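PDB 2CBP: basic blue protein from Cucumis sativus, which binds a type 1 (blue) copper ion and probably carries electrons. Local coordinates for residues S37-V42 against P82-S87; C52-G57 against I78-G83. All coordinates share one frame; numbering follows the deposited sequence.

Contact 1: residues S37-V42 against P82-S87; sequences SMHNVV and PGHCQS. Residue 37 of segment 37-42 comes from a tag, linker or insertion. With CU (copper (II) ion), chain B.
H84 meets 37-42 through its imidazole, which shares a copper ion with H39 and passes close to the backbone of M38. Just before it, G83 turns the chain with positive phi, and its O accepts a bond from S87 OG at 2.7 Å, the hydroxyl lying 22° from the carbonyl plane. At H84 itself, ND1 is bonded to copper(II), as is H39 ND1 at 1.9 Å. Both histidines share one chi1 setting, CG beside the backbone N and anti to the carbonyl carbon, which brings each ND1 to the metal, and the two side chains cross at about a right angle. Their ring planes lie 62° apart, an oblique pairing. H39 ND1 approaches H84 at its edge, in plane, with the two nitrogens 3.0 Å apart, yet no hydrogen bond links them. H84 CE1 comes to 3.1 Å from M38 O. S87 N returns to H84 O at 3.0 Å; with the bond from S87 OG to G83 O, it closes the turn carrying the ligand on itself. C79 and M89 complete this type 1 copper site. The short N-N separation is therefore explained by joint coordination: each nitrogen is committed to the metal, and copper is the link between the segments.

Contact 2: residues C52-G57 against I78-G83; sequences CNTPAG and ICNFPG. With CU (copper (II) ion), chain B.
T54 and N80 carry the polar part of this contact, their side chains crossing at about a right angle where the loop after helix 46-51 passes the loop after strand 73-78. The first of these loops begins at C52, which leaves the helix with positive phi. Two residues on, T54 directs its hydroxyl across: with OG1 beside its own backbone N and anti to the carbonyl carbon (chi1 -56°), the oxygen faces 78-83. N80 ND2 donates to T54 OG1 over 3.0 Å, with a nearly linear N-H...O angle of 177° and the oxygen in the amide plane. The other end of the same amide is also held, since N80 OD1 accepts a hydrogen bond from N40 ND2. In the cupredoxin fold, the loop leaving the strand that here spans 73-78 supplies copper ligands; C79, directly before N80, binds the metal through SG at 2.2 Å. Replacing N80 with an alanine would probably leave T54 OG1 and N40 ND2 each without this partner and break the bridge between them. I78 CD1 lies 4.0 Å from T54 OG1, a loose van der Waals contact alongside the hydrogen bond. Both side chains also reach strand 41-44, T54 touching V42 and I78 touching V42 and V44.

From the N terminus, the chain first reaches 37-42, which leads into strand 41-44; helix 46-51 then delivers 52-57. Strands 59-61 and 65-69 follow, and strand 73-78 runs into 78-83, where contact 2 closes its loop. Segment 82-87, which overlaps 78-83 at P82 and G83, closes the longer loop of contact 1, so the loop of contact 2 lies almost wholly within it and the two do not cross. Their centres are about 7 Å apart. A C52-C85 disulfide joins a segment of each, and V42 N probably hydrogen-bonds to I78 O at 2.8 Å. Together they tie the loop leading into strand 41-44 and the loop after helix 46-51 to the ligand loop before strand 90-95.

Contact 1: residues S37-V42 against P82-S87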
ATOM      1  N   SER A  37      -6.551  11.854   8.163  1.00  5.88           N
ATOM      2  CA  SER A  37      -7.572  12.833   7.739  1.00  9.77           C
ATOM      3  C   SER A  37      -7.419  13.076   6.222  1.00 10.26           C
ATOM      4  O   SER A  37      -8.372  13.548   5.589  1.00 10.12           O
ATOM      5  CB  SER A  37      -7.476  14.135   8.508  0.50 10.38           C
ATOM      6  OG  SER A  37      -6.417  14.948   8.074  0.50  9.91           O
ATOM      7  N   MET A  38      -6.246  12.715   5.690  1.00  5.12           N
ATOM      8  CA  MET A  38      -5.924  12.930   4.300  1.00  6.88           C
ATOM      9  C   MET A  38      -5.611  11.729   3.436  1.00  5.75           C
ATOM     10  O   MET A  38      -5.497  11.896   2.211  1.00  4.25           O
ATOM     11  CB  MET A  38      -4.617  13.821   4.268  0.50 10.35           C
ATOM     12  CG  MET A  38      -4.812  15.045   5.131  0.50 15.79           C
ATOM     13  SD  MET A  38      -3.606  16.335   4.847  0.50 18.89           S
ATOM     14  CE  MET A  38      -2.073  15.387   4.932  0.50 22.45           C
ATOM     15  N   HIS A  39      -5.410  10.595   4.055  1.00  4.50           N
ATOM     16  CA  HIS A  39      -5.045   9.352   3.358  1.00  7.52           C
ATOM     17  C   HIS A  39      -5.521   8.104   4.106  1.00  5.92           C
ATOM     18  O   HIS A  39      -5.867   8.155   5.271  1.00  5.49           O
ATOM     19  CB  HIS A  39      -3.522   9.277   3.216  1.00  4.36           C
ATOM     20  CG  HIS A  39      -2.803  10.363   2.490  1.00  7.01           C
ATOM     21  ND1 HIS A  39      -2.810  10.493   1.097  1.00  6.29           N
ATOM     22  CD2 HIS A  39      -2.019  11.362   3.019  1.00  7.35           C
ATOM     23  CE1 HIS A  39      -2.080  11.538   0.842  1.00  5.93           C
ATOM     24  NE2 HIS A  39      -1.581  12.095   1.955  1.00  7.82           N
ATOM     25  N   ASN A  40      -5.503   6.979   3.398  1.00  5.99           N
ATOM     26  CA  ASN A  40      -5.885   5.670   3.898  1.00  2.00           C
ATOM     27  C   ASN A  40      -5.013   4.628   3.141  1.00  2.00           C
ATOM     28  O   ASN A  40      -4.227   4.961   2.258  1.00  2.51           O
ATOM     29  CB  ASN A  40      -7.385   5.320   3.802  1.00  3.18           C
ATOM     30  CG  ASN A  40      -7.943   5.356   2.408  1.00  5.17           C
ATOM     31  OD1 ASN A  40      -7.189   5.241   1.407  1.00  4.92           O
ATOM     32  ND2 ASN A  40      -9.257   5.557   2.256  1.00  8.18           N
ATOM     33  N   VAL A  41      -5.223   3.391   3.587  1.00  2.12           N
ATOM     34  CA  VAL A  41      -4.531   2.231   2.974  1.00  4.42           C
ATOM     35  C   VAL A  41      -5.666   1.259   2.640  1.00  5.38           C
ATOM     36  O   VAL A  41      -6.449   0.881   3.548  1.00  7.36           O
ATOM     37  CB  VAL A  41      -3.455   1.628   3.904  1.00  8.06           C
ATOM     38  CG1 VAL A  41      -2.811   0.381   3.298  1.00  7.39           C
ATOM     39  CG2 VAL A  41      -2.409   2.638   4.331  1.00  7.07           C
ATOM     40  N   VAL A  42      -5.745   0.867   1.387  1.00  2.83           N
ATOM     41  CA  VAL A  42      -6.785  -0.051   0.918  1.00  2.23           C
ATOM     42  C   VAL A  42      -6.108  -1.248   0.234  1.00  3.90           C
ATOM     43  O   VAL A  42      -5.242  -1.049  -0.642  1.00  2.66           O
ATOM     44  CB  VAL A  42      -7.787   0.699  -0.001  1.00  4.21           C
ATOM     45  CG1 VAL A  42      -8.998  -0.123  -0.410  1.00  3.85           C
ATOM     46  CG2 VAL A  42      -8.205   2.055   0.556  1.00  6.61           C
ATOM     47  N   PRO A  82     -10.035  10.673  -3.343  1.00  9.83           N
ATOM     48  CA  PRO A  82     -10.180  11.119  -4.738  1.00  8.91           C
ATOM     49  C   PRO A  82      -8.911  11.628  -5.334  1.00  6.00           C
ATOM     50  O   PRO A  82      -8.250  12.568  -4.868  1.00  9.23           O
ATOM     51  CB  PRO A  82     -11.333  12.117  -4.716  1.00 15.54           C
ATOM     52  CG  PRO A  82     -12.148  11.753  -3.473  1.00 15.17           C
ATOM     53  CD  PRO A  82     -11.061  11.305  -2.465  1.00 11.55           C
ATOM     54  N   GLY A  83      -8.526  10.967  -6.447  1.00  7.98           N
ATOM     55  CA  GLY A  83      -7.317  11.306  -7.172  1.00  7.67           C
ATOM     56  C   GLY A  83      -6.011  10.842  -6.611  1.00  6.82           C
ATOM     57  O   GLY A  83      -4.975  11.083  -7.261  1.00  5.49           O
ATOM     58  N   HIS A  84      -5.983  10.197  -5.450  1.00  6.14           N
ATOM     59  CA  HIS A  84      -4.674   9.769  -4.878  1.00  2.72           C
ATOM     60  C   HIS A  84      -4.059   8.598  -5.635  1.00  2.00           C
ATOM     61  O   HIS A  84      -2.845   8.658  -5.904  1.00  5.34           O
ATOM     62  CB  HIS A  84      -4.807   9.509  -3.390  1.00  2.09           C
ATOM     63  CG  HIS A  84      -5.018  10.762  -2.562  1.00  3.14           C
ATOM     64  ND1 HIS A  84      -4.490  10.884  -1.306  1.00  6.88           N
ATOM     65  CD2 HIS A  84      -5.699  11.907  -2.875  1.00  8.18           C
ATOM     66  CE1 HIS A  84      -4.865  12.045  -0.859  1.00  7.54           C
ATOM     67  NE2 HIS A  84      -5.587  12.714  -1.759  1.00  5.87           N
ATOM     68  N   CYS A  85      -4.896   7.599  -5.914  1.00  5.15           N
ATOM     69  CA  CYS A  85      -4.430   6.399  -6.644  1.00  6.13           C
ATOM     70  C   CYS A  85      -3.890   6.840  -7.999  1.00  7.05           C
ATOM     71  O   CYS A  85      -2.824   6.414  -8.454  1.00  4.28           O
ATOM     72  CB  CYS A  85      -5.543   5.369  -6.748  1.00  7.28           C
ATOM     73  SG  CYS A  85      -5.075   3.858  -7.596  1.00  7.03           S
ATOM     74  N   GLN A  86      -4.653   7.716  -8.634  1.00  8.20           N
ATOM     75  CA  GLN A  86      -4.317   8.281  -9.954  1.00  7.52           C
ATOM     76  C   GLN A  86      -3.051   9.106  -9.937  1.00 11.44           C
ATOM     77  O   GLN A  86      -2.432   9.373 -10.989  1.00 11.77           O
ATOM     78  CB  GLN A  86      -5.491   9.131 -10.434  1.00 10.92           C
ATOM     79  CG  GLN A  86      -6.734   8.322 -10.688  1.00 10.58           C
ATOM     80  CD  GLN A  86      -7.606   8.099  -9.491  1.00 12.64           C
ATOM     81  OE1 GLN A  86      -7.344   8.516  -8.366  1.00 11.68           O
ATOM     82  NE2 GLN A  86      -8.712   7.415  -9.732  1.00 14.33           N
ATOM     83  N   SER A  87      -2.642   9.521  -8.739  1.00  9.72           N
ATOM     84  CA  SER A  87      -1.438  10.340  -8.586  1.00  9.96           C
ATOM     85  C   SER A  87      -0.244   9.492  -8.176  1.00 13.89           C
ATOM     86  O   SER A  87       0.796  10.101  -7.814  1.00 17.56           O
ATOM     87  CB  SER A  87      -1.649  11.471  -7.581  1.00  9.28           C
ATOM     88  OG  SER A  87      -2.725  12.313  -7.933  1.00  8.16           O
TER
HETATM   89 CU    CU B  97      -3.779   9.442  -0.200  1.00  5.01          CU

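Contact 2: residues C52-G57 against I78-G83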
ATOM      1  N   CYS A  52      -7.487   1.780 -10.394  1.00  7.33           N
ATOM      2  CA  CYS A  52      -7.743   2.670  -9.260  1.00  4.26           C
ATOM      3  C   CYS A  52      -9.206   2.568  -8.860  1.00 10.43           C
ATOM      4  O   CYS A  52      -9.800   3.540  -8.369  1.00  9.76           O
ATOM      5  CB  CYS A  52      -7.295   4.103  -9.600  1.00  5.56           C
ATOM      6  SG  CYS A  52      -5.510   4.262  -9.523  1.00  6.39           S
ATOM      7  N   ASN A  53      -9.763   1.383  -9.046  1.00  8.80           N
ATOM      8  CA  ASN A  53     -11.149   1.104  -8.673  1.00 12.67           C
ATOM      9  C   ASN A  53     -11.092   0.171  -7.448  1.00 10.96           C
ATOM     10  O   ASN A  53     -10.379  -0.824  -7.533  1.00 16.70           O
ATOM     11  CB  ASN A  53     -11.968   0.531  -9.810  1.00 16.59           C
ATOM     12  CG  ASN A  53     -12.292   1.488 -10.927  1.00 21.92           C
ATOM     13  OD1 ASN A  53     -12.687   2.650 -10.784  1.00 24.58           O
ATOM     14  ND2 ASN A  53     -12.105   0.980 -12.145  1.00 27.21           N
ATOM     15  N   THR A  54     -11.794   0.522  -6.391  1.00 11.70           N
ATOM     16  CA  THR A  54     -11.852  -0.275  -5.154  1.00  9.82           C
ATOM     17  C   THR A  54     -12.898  -1.388  -5.279  1.00 14.77           C
ATOM     18  O   THR A  54     -14.114  -1.110  -5.439  1.00 15.38           O
ATOM     19  CB  THR A  54     -12.185   0.602  -3.914  1.00  8.81           C
ATOM     20  OG1 THR A  54     -11.249   1.636  -3.816  1.00  9.08           O
ATOM     21  CG2 THR A  54     -12.131  -0.237  -2.636  1.00  9.89           C
ATOM     22  N   PRO A  55     -12.442  -2.628  -5.196  1.00 11.08           N
ATOM     23  CA  PRO A  55     -13.330  -3.783  -5.259  1.00 13.94           C
ATOM     24  C   PRO A  55     -14.230  -3.803  -4.029  1.00 12.89           C
ATOM     25  O   PRO A  55     -13.818  -3.333  -2.936  1.00 10.61           O
ATOM     26  CB  PRO A  55     -12.389  -4.997  -5.269  1.00 15.58           C
ATOM     27  CG  PRO A  55     -10.994  -4.497  -5.552  1.00 14.53           C
ATOM     28  CD  PRO A  55     -11.021  -3.059  -4.995  1.00 12.58           C
ATOM     29  N   ALA A  56     -15.426  -4.363  -4.194  1.00 12.71           N
ATOM     30  CA  ALA A  56     -16.373  -4.497  -3.094  1.00 12.42           C
ATOM     31  C   ALA A  56     -15.717  -5.331  -1.973  1.00 13.19           C
ATOM     32  O   ALA A  56     -15.150  -6.402  -2.259  1.00 15.47           O
ATOM     33  CB  ALA A  56     -17.652  -5.213  -3.525  1.00 12.70           C
ATOM     34  N   GLY A  57     -15.822  -4.838  -0.759  1.00 16.15           N
ATOM     35  CA  GLY A  57     -15.293  -5.549   0.404  1.00 16.80           C
ATOM     36  C   GLY A  57     -13.830  -5.387   0.723  1.00 14.47           C
ATOM     37  O   GLY A  57     -13.332  -6.036   1.682  1.00 14.29           O
ATOM     38  N   ILE A  78      -3.583   0.632  -2.307  1.00  5.72           N
ATOM     39  CA  ILE A  78      -3.817   1.952  -2.904  1.00  2.00           C
ATOM     40  C   ILE A  78      -4.388   2.872  -1.799  1.00  2.00           C
ATOM     41  O   ILE A  78      -4.808   2.384  -0.751  1.00  3.04           O
ATOM     42  CB  ILE A  78      -4.804   1.956  -4.067  1.00  5.54           C
ATOM     43  CG1 ILE A  78      -6.202   1.645  -3.567  1.00  3.39           C
ATOM     44  CG2 ILE A  78      -4.431   0.991  -5.179  1.00  5.94           C
ATOM     45  CD1 ILE A  78      -7.324   1.659  -4.611  1.00  6.91           C
ATOM     46  N   CYS A  79      -4.361   4.145  -2.109  1.00  6.89           N
ATOM     47  CA  CYS A  79      -4.983   5.172  -1.226  1.00  3.26           C
ATOM     48  C   CYS A  79      -6.253   5.500  -2.067  1.00  6.55           C
ATOM     49  O   CYS A  79      -6.010   5.795  -3.263  1.00  5.35           O
ATOM     50  CB  CYS A  79      -4.162   6.382  -0.937  1.00  2.00           C
ATOM     51  SG  CYS A  79      -5.116   7.751  -0.218  1.00  4.13           S
ATOM     52  N   ASN A  80      -7.436   5.401  -1.515  1.00  3.83           N
ATOM     53  CA  ASN A  80      -8.621   5.680  -2.347  1.00  7.54           C
ATOM     54  C   ASN A  80      -9.269   7.044  -2.175  1.00  7.89           C
ATOM     55  O   ASN A  80     -10.405   7.223  -2.694  1.00  9.83           O
ATOM     56  CB  ASN A  80      -9.594   4.518  -2.426  1.00  4.18           C
ATOM     57  CG  ASN A  80     -10.488   4.357  -1.220  1.00  4.45           C
ATOM     58  OD1 ASN A  80     -10.406   5.144  -0.271  1.00  7.88           O
ATOM     59  ND2 ASN A  80     -11.320   3.333  -1.301  1.00 11.40           N
ATOM     60  N   PHE A  81      -8.625   7.992  -1.579  1.00  2.90           N
ATOM     61  CA  PHE A  81      -9.077   9.401  -1.499  1.00  4.60           C
ATOM     62  C   PHE A  81      -9.102   9.830  -2.975  1.00  3.26           C
ATOM     63  O   PHE A  81      -8.303   9.358  -3.800  1.00  3.85           O
ATOM     64  CB  PHE A  81      -8.087  10.246  -0.695  1.00  3.67           C
ATOM     65  CG  PHE A  81      -8.386  10.292   0.784  1.00  4.35           C
ATOM     66  CD1 PHE A  81      -8.412   9.144   1.553  1.00  9.42           C
ATOM     67  CD2 PHE A  81      -8.639  11.521   1.378  1.00 11.03           C
ATOM     68  CE1 PHE A  81      -8.695   9.210   2.934  1.00 10.64           C
ATOM     69  CE2 PHE A  81      -8.922  11.614   2.742  1.00 13.46           C
ATOM     70  CZ  PHE A  81      -8.960  10.470   3.503  1.00  9.55           C
ATOM     71  N   PRO A  82     -10.035  10.673  -3.343  1.00  9.83           N
ATOM     72  CA  PRO A  82     -10.180  11.119  -4.738  1.00  8.91           C
ATOM     73  C   PRO A  82      -8.911  11.628  -5.334  1.00  6.00           C
ATOM     74  O   PRO A  82      -8.250  12.568  -4.868  1.00  9.23           O
ATOM     75  CB  PRO A  82     -11.333  12.117  -4.716  1.00 15.54           C
ATOM     76  CG  PRO A  82     -12.148  11.753  -3.473  1.00 15.17           C
ATOM     77  CD  PRO A  82     -11.061  11.305  -2.465  1.00 11.55           C
ATOM     78  N   GLY A  83      -8.526  10.967  -6.447  1.00  7.98           N
ATOM     79  CA  GLY A  83      -7.317  11.306  -7.172  1.00  7.67           C
ATOM     80  C   GLY A  83      -6.011  10.842  -6.611  1.00  6.82           C
ATOM     81  O   GLY A  83      -4.975  11.083  -7.261  1.00  5.49           O
TER
HETATM   82 CU    CU B  97      -3.779   9.442  -0.200  1.00  5.01          CU